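Local coordinates for Blr6230 protein (Bradyrhizobium diazoefficiens USDA 110, PDB 5NGG) that probably hydrolyses beta-lactam antibiotics as a subclass B3 metallo-beta-lactamase with a two-zinc active site, at residues A92-I97 with A111-E116; H172-H177 with F227-A232; N208-Q213 with D221-T226. All coordinates share one frame; numbering follows the deposited sequence.

How the contacts relate
Contact 1 closes before contact 2 opens, and contact 3 is nested inside the loop that contact 2 closes. Contact 1 joins strand 94-98 of the seven-stranded mixed sheet to helix 110-117, and its centre lies about 28 Å from that of contact 2 and about 33 Å from that of contact 3, on the opposite side of the chain's centre. Contacts 2 and 3 are close neighbours, their centres about 12 Å apart. They share helix 219-232, which thus reaches both a peripheral zinc site, at the end of strand 167-173 of the five-stranded sheet, and the loop behind the active-site ligand His177. Probable hydrogen bonds, Pro175 O with Thr226 OG1 and His177 O with Asn208 ND2, link them directly.

Contact 1 of 3, residues A92-I97 with A111-E116; sequences ADIKLI and AEIKKE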
loop_
_atom_site.group_PDB
_atom_site.type_symbol
_atom_site.label_atom_id
_atom_site.label_comp_id
_atom_site.label_asym_id
_atom_site.label_seq_id
_atom_site.Cartn_x
_atom_site.Cartn_y
_atom_site.Cartn_z
ATOM N N ALA A 92 -1.520 -10.928 -18.283
ATOM C CA ALA A 92 -2.875 -11.028 -18.808
ATOM C C ALA A 92 -3.889 -11.708 -17.871
ATOM O O ALA A 92 -5.104 -11.583 -18.074
ATOM C CB ALA A 92 -2.839 -11.747 -20.152
ATOM N N ASP A 93 -3.415 -12.472 -16.892
ATOM C CA ASP A 93 -4.319 -13.127 -15.947
ATOM C C ASP A 93 -4.762 -12.257 -14.784
ATOM O O ASP A 93 -5.542 -12.708 -13.957
ATOM C CB ASP A 93 -3.696 -14.413 -15.415
ATOM C CG ASP A 93 -3.595 -15.493 -16.468
ATOM O OD1 ASP A 93 -4.326 -15.459 -17.483
ATOM O OD2 ASP A 93 -2.761 -16.385 -16.262
ATOM N N ILE A 94 -4.282 -11.020 -14.715
ATOM C CA ILE A 94 -4.754 -10.081 -13.712
ATOM C C ILE A 94 -6.199 -9.679 -14.034
ATOM O O ILE A 94 -6.472 -9.139 -15.104
ATOM C CB ILE A 94 -3.863 -8.835 -13.646
ATOM C CG1 ILE A 94 -2.466 -9.211 -13.163
ATOM C CG2 ILE A 94 -4.478 -7.785 -12.726
ATOM C CD1 ILE A 94 -1.416 -8.144 -13.408
ATOM N N LYS A 95 -7.095 -9.939 -13.089
ATOM C CA LYS A 95 -8.541 -9.621 -13.206
ATOM C C LYS A 95 -8.990 -8.444 -12.354
ATOM O O LYS A 95 -9.966 -7.768 -12.663
ATOM C CB LYS A 95 -9.386 -10.850 -12.819
ATOM C CG LYS A 95 -9.000 -12.100 -13.552
ATOM C CD LYS A 95 -9.252 -11.997 -15.042
ATOM N N LEU A 96 -8.366 -8.297 -11.176
ATOM C CA LEU A 96 -8.621 -7.183 -10.268
ATOM C C LEU A 96 -7.313 -6.534 -9.886
ATOM O O LEU A 96 -6.277 -7.210 -9.728
ATOM C CB LEU A 96 -9.309 -7.602 -8.965
ATOM C CG LEU A 96 -10.692 -8.232 -9.069
ATOM C CD1 LEU A 96 -11.146 -8.717 -7.701
ATOM C CD2 LEU A 96 -11.694 -7.252 -9.655
ATOM N N ILE A 97 -7.402 -5.220 -9.742
ATOM C CA ILE A 97 -6.326 -4.397 -9.195
ATOM C C ILE A 97 -6.908 -3.715 -7.957
ATOM O O ILE A 97 -7.951 -3.051 -8.039
ATOM C CB ILE A 97 -5.857 -3.334 -10.186
ATOM C CG1 ILE A 97 -5.408 -3.973 -11.506
ATOM C CG2 ILE A 97 -4.737 -2.516 -9.571
ATOM C CD1 ILE A 97 -5.210 -2.987 -12.645
ATOM N N ALA A 111 -3.135 2.763 -14.807
ATOM C CA ALA A 111 -3.762 3.007 -16.100
ATOM C C ALA A 111 -3.244 2.033 -17.157
ATOM O O ALA A 111 -4.019 1.479 -17.978
ATOM C CB ALA A 111 -3.545 4.446 -16.524
ATOM N N GLU A 112 -1.933 1.800 -17.136
ATOM C CA GLU A 112 -1.304 0.920 -18.111
ATOM C C GLU A 112 -1.774 -0.517 -17.953
ATOM O O GLU A 112 -2.161 -1.181 -18.933
ATOM C CB GLU A 112 0.207 0.990 -17.987
ATOM C CG GLU A 112 0.944 0.045 -18.911
ATOM C CD GLU A 112 2.423 0.293 -18.987
ATOM O OE1 GLU A 112 2.872 1.436 -18.749
ATOM O OE2 GLU A 112 3.154 -0.651 -19.347
ATOM N N ILE A 113 -1.715 -1.020 -16.726
ATOM C CA ILE A 113 -2.083 -2.412 -16.509
ATOM C C ILE A 113 -3.586 -2.619 -16.745
ATOM O O ILE A 113 -3.980 -3.636 -17.314
ATOM C CB ILE A 113 -1.569 -2.943 -15.150
ATOM C CG1 ILE A 113 -0.038 -3.072 -15.228
ATOM C CG2 ILE A 113 -2.187 -4.298 -14.809
ATOM C CD1 ILE A 113 0.672 -3.270 -13.907
ATOM N N LYS A 114 -4.431 -1.678 -16.312
ATOM C CA LYS A 114 -5.858 -1.802 -16.544
ATOM C C LYS A 114 -6.179 -1.882 -18.044
ATOM O O LYS A 114 -7.003 -2.697 -18.471
ATOM C CB LYS A 114 -6.587 -0.641 -15.880
ATOM C CG LYS A 114 -8.085 -0.688 -16.049
ATOM C CD LYS A 114 -8.771 0.259 -15.093
ATOM C CE LYS A 114 -10.264 0.113 -15.243
ATOM N NZ LYS A 114 -10.988 1.257 -14.641
ATOM N N LYS A 115 -5.538 -1.026 -18.830
ATOM C CA LYS A 115 -5.778 -1.042 -20.272
ATOM C C LYS A 115 -5.300 -2.343 -20.920
ATOM O O LYS A 115 -5.997 -2.913 -21.773
ATOM C CB LYS A 115 -5.119 0.158 -20.939
ATOM C CG LYS A 115 -5.507 0.287 -22.401
ATOM C CD LYS A 115 -5.236 1.674 -22.950
ATOM C CE LYS A 115 -5.523 1.713 -24.440
ATOM N N GLU A 116 -4.122 -2.810 -20.504
ATOM C CA GLU A 116 -3.509 -4.010 -21.099
ATOM C C GLU A 116 -4.331 -5.259 -20.806
ATOM O O GLU A 116 -4.422 -6.156 -21.644
ATOM C CB GLU A 116 -2.074 -4.194 -20.583
ATOM C CG GLU A 116 -1.328 -5.422 -21.081
ATOM C CD GLU A 116 0.107 -5.473 -20.595
ATOM O OE1 GLU A 116 0.702 -4.404 -20.325
ATOM O OE2 GLU A 116 0.647 -6.594 -20.489
#
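Ile94 and Ile97, both on strand 94-98, point their side chains at Ile113 of helix 110-117, and methyl groups make the contact. CG2 of Ile113 is the meeting point: Ile97 CD1 lies 3.9 Å from it, and Ile94 CD1 approaches the same Ile113 CG2 at 4.2 Å. The Ile94 chain runs at about a right angle to that of Ile113, whereas Ile97 meets it on a slant. In Ile113, CG2 stands anti to the backbone N (chi1 -70° for CG1), which directs this branch at the strand. Ile97 CD1 also reaches the helix backbone, 4.0 Å from Lys114 N. The axes of strand 94-97 and helix 111-116 come within 9.5 Å at 142°, the helix running roughly against the strand. Leu68 of the adjoining strand 65-69 also touches both Ile94 and Ile113.

Polar groups of the helix turn to partners elsewhere. Lys114 NZ leads away to the carbonyl of Lys151 and a salt bridge with Asp153, while Glu112 and Glu116 both form salt bridges with Lys81. Lys81, Glu112 and Glu116 have been seen to bind a zinc ion in a structure of this protein; none is bound to them here.

Strands 94-98 and 120-124 are parallel neighbours, so helix 110-117 lies in a beta-alpha-beta crossover of the metallo-beta-lactamase fold. Between these two segments the join is apolar, methyl against methyl, while the charged side chains of the helix find partners outside the two segments.

Contact 2 of 3, residues H172-H177 with F227-A232; sequences HATPGH and FAKAKA. With ZN (zinc ion), chain E; ZN (zinc ion), chain D.
Lys229 and His172 meet at a zinc ion, which His172 ND1 binds at 2.0 Å and Lys229 NZ at 2.1 Å. Glu158 OE2 is the third protein ligand. Metal binding through NZ needs the amine's lone pair, so Lys229 is probably uncharged here. Its chain is extended as far as CE and bends only at the last torsion (chi4 64°), turning NZ onto the metal. Along the way CE passes 3.5 Å from Ala173 O, and Thr174 CG2 packs against the same Lys229 CE at 3.9 Å, the two side chains crossing at about a right angle.

In the metallo-beta-lactamase fold, this site joins the end of strand 167-173 to helix 219-232, and the segment then runs on through a loop to the active site. There His177 NE2 binds a second zinc ion at 2.1 Å, alongside His101 and His103, and water 1 sits 1.9 Å from that zinc, in the plane of the His177 ring.

Second-shell bonds position these groups. Glu185 OE1 accepts a bond from the other ring nitrogen, His172 NE2, and Glu158 uses its other oxygen, OE1, to hold Ala173 N. A bond between Thr174 OG1 and Ser183 OG holds the side chain that lies against Lys229. The carbonyl of Thr204 accepts a hydrogen bond from His177 ND1, which, with the metal bond at NE2, helps fix the ring's rotation.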
loop_
_atom_site.group_PDB
_atom_site.type_symbol
_atom_site.label_atom_id
_atom_site.label_comp_id
_atom_site.label_asym_id
_atom_site.label_seq_id
_atom_site.Cartn_x
_atom_site.Cartn_y
_atom_site.Cartn_z
ATOM N N HIS A 172 -10.740 -2.262 5.022
ATOM C CA HIS A 172 -10.820 -1.475 6.249
ATOM C C HIS A 172 -10.447 -0.033 5.963
ATOM O O HIS A 172 -9.405 0.233 5.372
ATOM C CB HIS A 172 -9.882 -2.022 7.309
ATOM C CG HIS A 172 -10.240 -3.379 7.783
ATOM N ND1 HIS A 172 -11.133 -3.604 8.803
ATOM C CD2 HIS A 172 -9.846 -4.588 7.344
ATOM C CE1 HIS A 172 -11.254 -4.904 8.994
ATOM N NE2 HIS A 172 -10.476 -5.522 8.124
ATOM N N ALA A 173 -11.276 0.905 6.413
ATOM C CA ALA A 173 -10.996 2.322 6.213
ATOM C C ALA A 173 -9.987 2.766 7.249
ATOM O O ALA A 173 -10.268 2.767 8.445
ATOM C CB ALA A 173 -12.277 3.133 6.305
ATOM N N THR A 174 -8.788 3.116 6.780
ATOM C CA THR A 174 -7.690 3.527 7.636
ATOM C C THR A 174 -7.107 4.840 7.083
ATOM O O THR A 174 -5.918 4.910 6.745
ATOM C CB THR A 174 -6.608 2.427 7.727
ATOM O OG1 THR A 174 -6.290 1.957 6.410
ATOM C CG2 THR A 174 -7.093 1.243 8.526
ATOM N N PRO A 175 -7.939 5.909 7.044
ATOM C CA PRO A 175 -7.505 7.179 6.475
ATOM C C PRO A 175 -6.437 7.895 7.290
ATOM O O PRO A 175 -6.181 7.562 8.447
ATOM C CB PRO A 175 -8.798 8.004 6.443
ATOM C CG PRO A 175 -9.573 7.484 7.613
ATOM C CD PRO A 175 -9.328 5.990 7.548
ATOM N N GLY A 176 -5.836 8.894 6.662
ATOM C CA GLY A 176 -4.822 9.760 7.276
ATOM C C GLY A 176 -3.749 10.020 6.256
ATOM O O GLY A 176 -3.630 11.129 5.722
ATOM N N HIS A 177 -2.985 8.984 5.913
ATOM C CA HIS A 177 -1.938 9.150 4.926
ATOM C C HIS A 177 -2.553 9.589 3.564
ATOM O O HIS A 177 -1.924 10.350 2.815
ATOM C CB HIS A 177 -1.110 7.855 4.823
ATOM C CG HIS A 177 0.010 7.936 3.846
ATOM N ND1 HIS A 177 1.246 8.462 4.139
ATOM C CD2 HIS A 177 0.050 7.588 2.548
ATOM C CE1 HIS A 177 2.008 8.398 3.054
ATOM N NE2 HIS A 177 1.302 7.889 2.070
ATOM N N PHE A 227 -4.355 4.933 13.938
ATOM C CA PHE A 227 -3.376 4.300 14.832
ATOM C C PHE A 227 -4.071 3.416 15.867
ATOM O O PHE A 227 -3.656 2.301 16.163
ATOM C CB PHE A 227 -2.513 5.325 15.570
ATOM C CG PHE A 227 -1.796 6.303 14.678
ATOM C CD1 PHE A 227 -1.220 5.923 13.474
ATOM C CD2 PHE A 227 -1.674 7.630 15.074
ATOM C CE1 PHE A 227 -0.559 6.864 12.687
ATOM C CE2 PHE A 227 -1.016 8.567 14.299
ATOM C CZ PHE A 227 -0.451 8.180 13.106
ATOM N N ALA A 228 -5.146 3.941 16.453
ATOM C CA ALA A 228 -5.919 3.173 17.452
ATOM C C ALA A 228 -6.550 1.925 16.843
ATOM O O ALA A 228 -6.498 0.838 17.435
ATOM C CB ALA A 228 -6.997 4.039 18.055
ATOM N N LYS A 229 -7.151 2.076 15.672
ATOM C CA LYS A 229 -7.773 0.956 14.964
ATOM C C LYS A 229 -6.744 -0.144 14.691
ATOM O O LYS A 229 -6.998 -1.325 14.965
ATOM C CB LYS A 229 -8.398 1.443 13.655
ATOM C CG LYS A 229 -9.039 0.376 12.774
ATOM C CD LYS A 229 -9.667 1.017 11.552
ATOM C CE LYS A 229 -10.190 0.013 10.555
ATOM N NZ LYS A 229 -11.274 -0.790 11.115
ATOM N N ALA A 230 -5.570 0.244 14.219
ATOM C CA ALA A 230 -4.521 -0.707 13.918
ATOM C C ALA A 230 -4.091 -1.499 15.144
ATOM O O ALA A 230 -3.899 -2.718 15.064
ATOM C CB ALA A 230 -3.336 0.015 13.297
ATOM N N LYS A 231 -3.963 -0.815 16.278
ATOM C CA LYS A 231 -3.538 -1.495 17.497
ATOM C C LYS A 231 -4.574 -2.517 17.984
ATOM O O LYS A 231 -4.230 -3.440 18.739
ATOM C CB LYS A 231 -3.226 -0.483 18.600
ATOM C CG LYS A 231 -1.982 0.346 18.333
ATOM C CD LYS A 231 -1.725 1.248 19.509
ATOM C CE LYS A 231 -0.691 2.301 19.216
ATOM N NZ LYS A 231 -0.336 2.988 20.487
ATOM N N ALA A 232 -5.842 -2.326 17.619
ATOM C CA ALA A 232 -6.920 -3.210 18.067
ATOM C C ALA A 232 -7.219 -4.384 17.131
ATOM O O ALA A 232 -7.983 -5.279 17.507
ATOM C CB ALA A 232 -8.186 -2.404 18.298
HETATM ZN ZN ZN E . -12.154 -2.347 10.047
HETATM ZN ZN ZN D . 1.707 7.564 0.069
HETATM O O HOH W 1 3.362 7.253 -0.701
#

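Contact 3 of 3, residues N208-Q213 with D221-T226; sequences NRLVGQ and DDYRAT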
loop_
_atom_site.group_PDB
_atom_site.type_symbol
_atom_site.label_atom_id
_atom_site.label_comp_id
_atom_site.label_asym_id
_atom_site.label_seq_id
_atom_site.Cartn_x
_atom_site.Cartn_y
_atom_site.Cartn_z
ATOM N N ASN A 208 2.475 15.033 3.769
ATOM C CA ASN A 208 1.217 15.680 4.137
ATOM C C ASN A 208 1.381 16.864 5.093
ATOM O O ASN A 208 2.244 16.871 5.969
ATOM C CB ASN A 208 0.272 14.669 4.767
ATOM C CG ASN A 208 -0.233 13.659 3.764
ATOM O OD1 ASN A 208 -0.386 13.956 2.556
ATOM N ND2 ASN A 208 -0.544 12.473 4.236
ATOM N N ARG A 209 0.527 17.858 4.889
ATOM C CA ARG A 209 0.420 19.008 5.789
ATOM C C ARG A 209 -0.717 18.709 6.773
ATOM O O ARG A 209 -1.837 18.399 6.371
ATOM C CB ARG A 209 0.099 20.260 4.981
ATOM C CG ARG A 209 1.179 20.625 3.974
ATOM C CD ARG A 209 0.998 22.033 3.401
ATOM N NE ARG A 209 -0.340 22.175 2.827
ATOM C CZ ARG A 209 -0.706 21.808 1.592
ATOM N NH1 ARG A 209 0.185 21.403 0.695
ATOM N NH2 ARG A 209 -1.986 21.905 1.232
ATOM N N LEU A 210 -0.403 18.818 8.056
ATOM C CA LEU A 210 -1.337 18.506 9.139
ATOM C C LEU A 210 -2.087 19.705 9.694
ATOM O O LEU A 210 -3.189 19.535 10.236
ATOM C CB LEU A 210 -0.570 17.802 10.272
ATOM C CG LEU A 210 0.182 16.521 9.868
ATOM C CD1 LEU A 210 0.975 16.015 11.054
ATOM C CD2 LEU A 210 -0.762 15.453 9.348
ATOM N N VAL A 211 -1.469 20.878 9.583
ATOM C CA VAL A 211 -1.968 22.118 10.153
ATOM C C VAL A 211 -1.693 23.242 9.162
ATOM O O VAL A 211 -0.889 23.066 8.234
ATOM C CB VAL A 211 -1.292 22.429 11.507
ATOM C CG1 VAL A 211 -1.777 21.460 12.584
ATOM C CG2 VAL A 211 0.228 22.399 11.402
ATOM N N GLY A 212 -2.330 24.391 9.378
ATOM C CA GLY A 212 -2.182 25.548 8.495
ATOM C C GLY A 212 -3.199 25.458 7.386
ATOM O O GLY A 212 -4.328 25.923 7.542
ATOM N N GLN A 213 -2.774 24.868 6.269
ATOM C CA GLN A 213 -3.656 24.499 5.167
ATOM C C GLN A 213 -3.546 22.980 5.055
ATOM O O GLN A 213 -2.745 22.461 4.265
ATOM C CB GLN A 213 -3.230 25.192 3.866
ATOM C CG GLN A 213 -3.370 26.707 3.890
ATOM N N ASP A 221 -7.534 13.968 12.721
ATOM C CA ASP A 221 -8.466 13.022 13.317
ATOM C C ASP A 221 -8.384 11.654 12.654
ATOM O O ASP A 221 -8.410 10.630 13.355
ATOM C CB ASP A 221 -9.900 13.573 13.273
ATOM C CG ASP A 221 -10.147 14.686 14.271
ATOM O OD1 ASP A 221 -9.702 14.570 15.423
ATOM O OD2 ASP A 221 -10.815 15.657 13.894
ATOM N N ASP A 222 -8.271 11.634 11.320
ATOM C CA ASP A 222 -8.144 10.377 10.590
ATOM C C ASP A 222 -6.903 9.576 11.052
ATOM O O ASP A 222 -7.000 8.375 11.349
ATOM C CB ASP A 222 -8.148 10.628 9.082
ATOM C CG ASP A 222 -9.522 10.926 8.504
ATOM O OD1 ASP A 222 -10.582 10.753 9.175
ATOM O OD2 ASP A 222 -9.547 11.276 7.298
ATOM N N TYR A 223 -5.737 10.214 11.095
ATOM C CA TYR A 223 -4.511 9.523 11.531
ATOM C C TYR A 223 -4.665 8.888 12.898
ATOM O O TYR A 223 -4.319 7.756 13.142
ATOM C CB TYR A 223 -3.334 10.475 11.574
ATOM C CG TYR A 223 -2.534 10.632 10.285
ATOM C CD1 TYR A 223 -1.590 9.677 9.886
ATOM C CD2 TYR A 223 -2.648 11.778 9.505
ATOM C CE1 TYR A 223 -0.821 9.860 8.750
ATOM C CE2 TYR A 223 -1.872 11.974 8.371
ATOM C CZ TYR A 223 -0.972 11.011 7.998
ATOM O OH TYR A 223 -0.187 11.272 6.893
ATOM N N ARG A 224 -5.178 9.656 13.855
ATOM C CA ARG A 224 -5.288 9.132 15.237
ATOM C C ARG A 224 -6.355 8.027 15.356
ATOM O O ARG A 224 -6.167 7.069 16.107
ATOM C CB ARG A 224 -5.471 10.265 16.258
ATOM C CG ARG A 224 -4.214 11.110 16.481
ATOM C CD ARG A 224 -4.568 12.409 17.178
ATOM N NE ARG A 224 -3.450 13.220 17.632
ATOM C CZ ARG A 224 -2.229 12.791 17.957
ATOM N NH1 ARG A 224 -1.902 11.514 17.887
ATOM N NH2 ARG A 224 -1.324 13.671 18.368
ATOM N N ALA A 225 -7.431 8.113 14.578
ATOM C CA ALA A 225 -8.396 6.993 14.510
ATOM C C ALA A 225 -7.712 5.742 13.935
ATOM O O ALA A 225 -7.874 4.630 14.444
ATOM C CB ALA A 225 -9.610 7.365 13.668
ATOM N N THR A 226 -6.879 5.939 12.917
ATOM C CA THR A 226 -6.177 4.821 12.289
ATOM C C THR A 226 -5.136 4.146 13.184
ATOM O O THR A 226 -5.058 2.909 13.222
ATOM C CB THR A 226 -5.594 5.304 10.955
ATOM O OG1 THR A 226 -6.692 5.477 10.060
ATOM C CG2 THR A 226 -4.583 4.315 10.378
#
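The Tyr223 ring meets Asn208 at its edge, near the ring plane, through its hydroxyl, while Leu210 CD2 comes in obliquely, 3.8 Å from Tyr223 CE2 and 4.1 Å from Tyr223 CD2. The amide plane of Asn208 is turned 65° from the ring. This pairing ties the long loop after strand 193-199 to helix 219-232 in the metallo-beta-lactamase fold, close behind the zinc ligand His177.

Within the loop, the guanidinium of the next residue, Arg209, bridges back to the carbonyl of Gln213: Arg209 NE donates to Gln213 O at 2.8 Å, approaching in the carbonyl plane. Helix 268-291 adds Gln287, which bonds the backbone of both Asn208 and Leu210.

Both polar atoms of the buried Asn208 amide are bonded, ND2 twice: it has a second acceptor in the carbonyl of His177, and OD1 bonds Tyr136 OH, so the flip state of the amide is settled. Since Tyr223 OH also bonds the carbonyl of Thr204, it both accepts and donates. Asn208 ND2 donates to Tyr223 OH over 2.9 Å with an N-H...O angle of 161°, and the hydroxyl oxygen lies only 4° out of the amide plane.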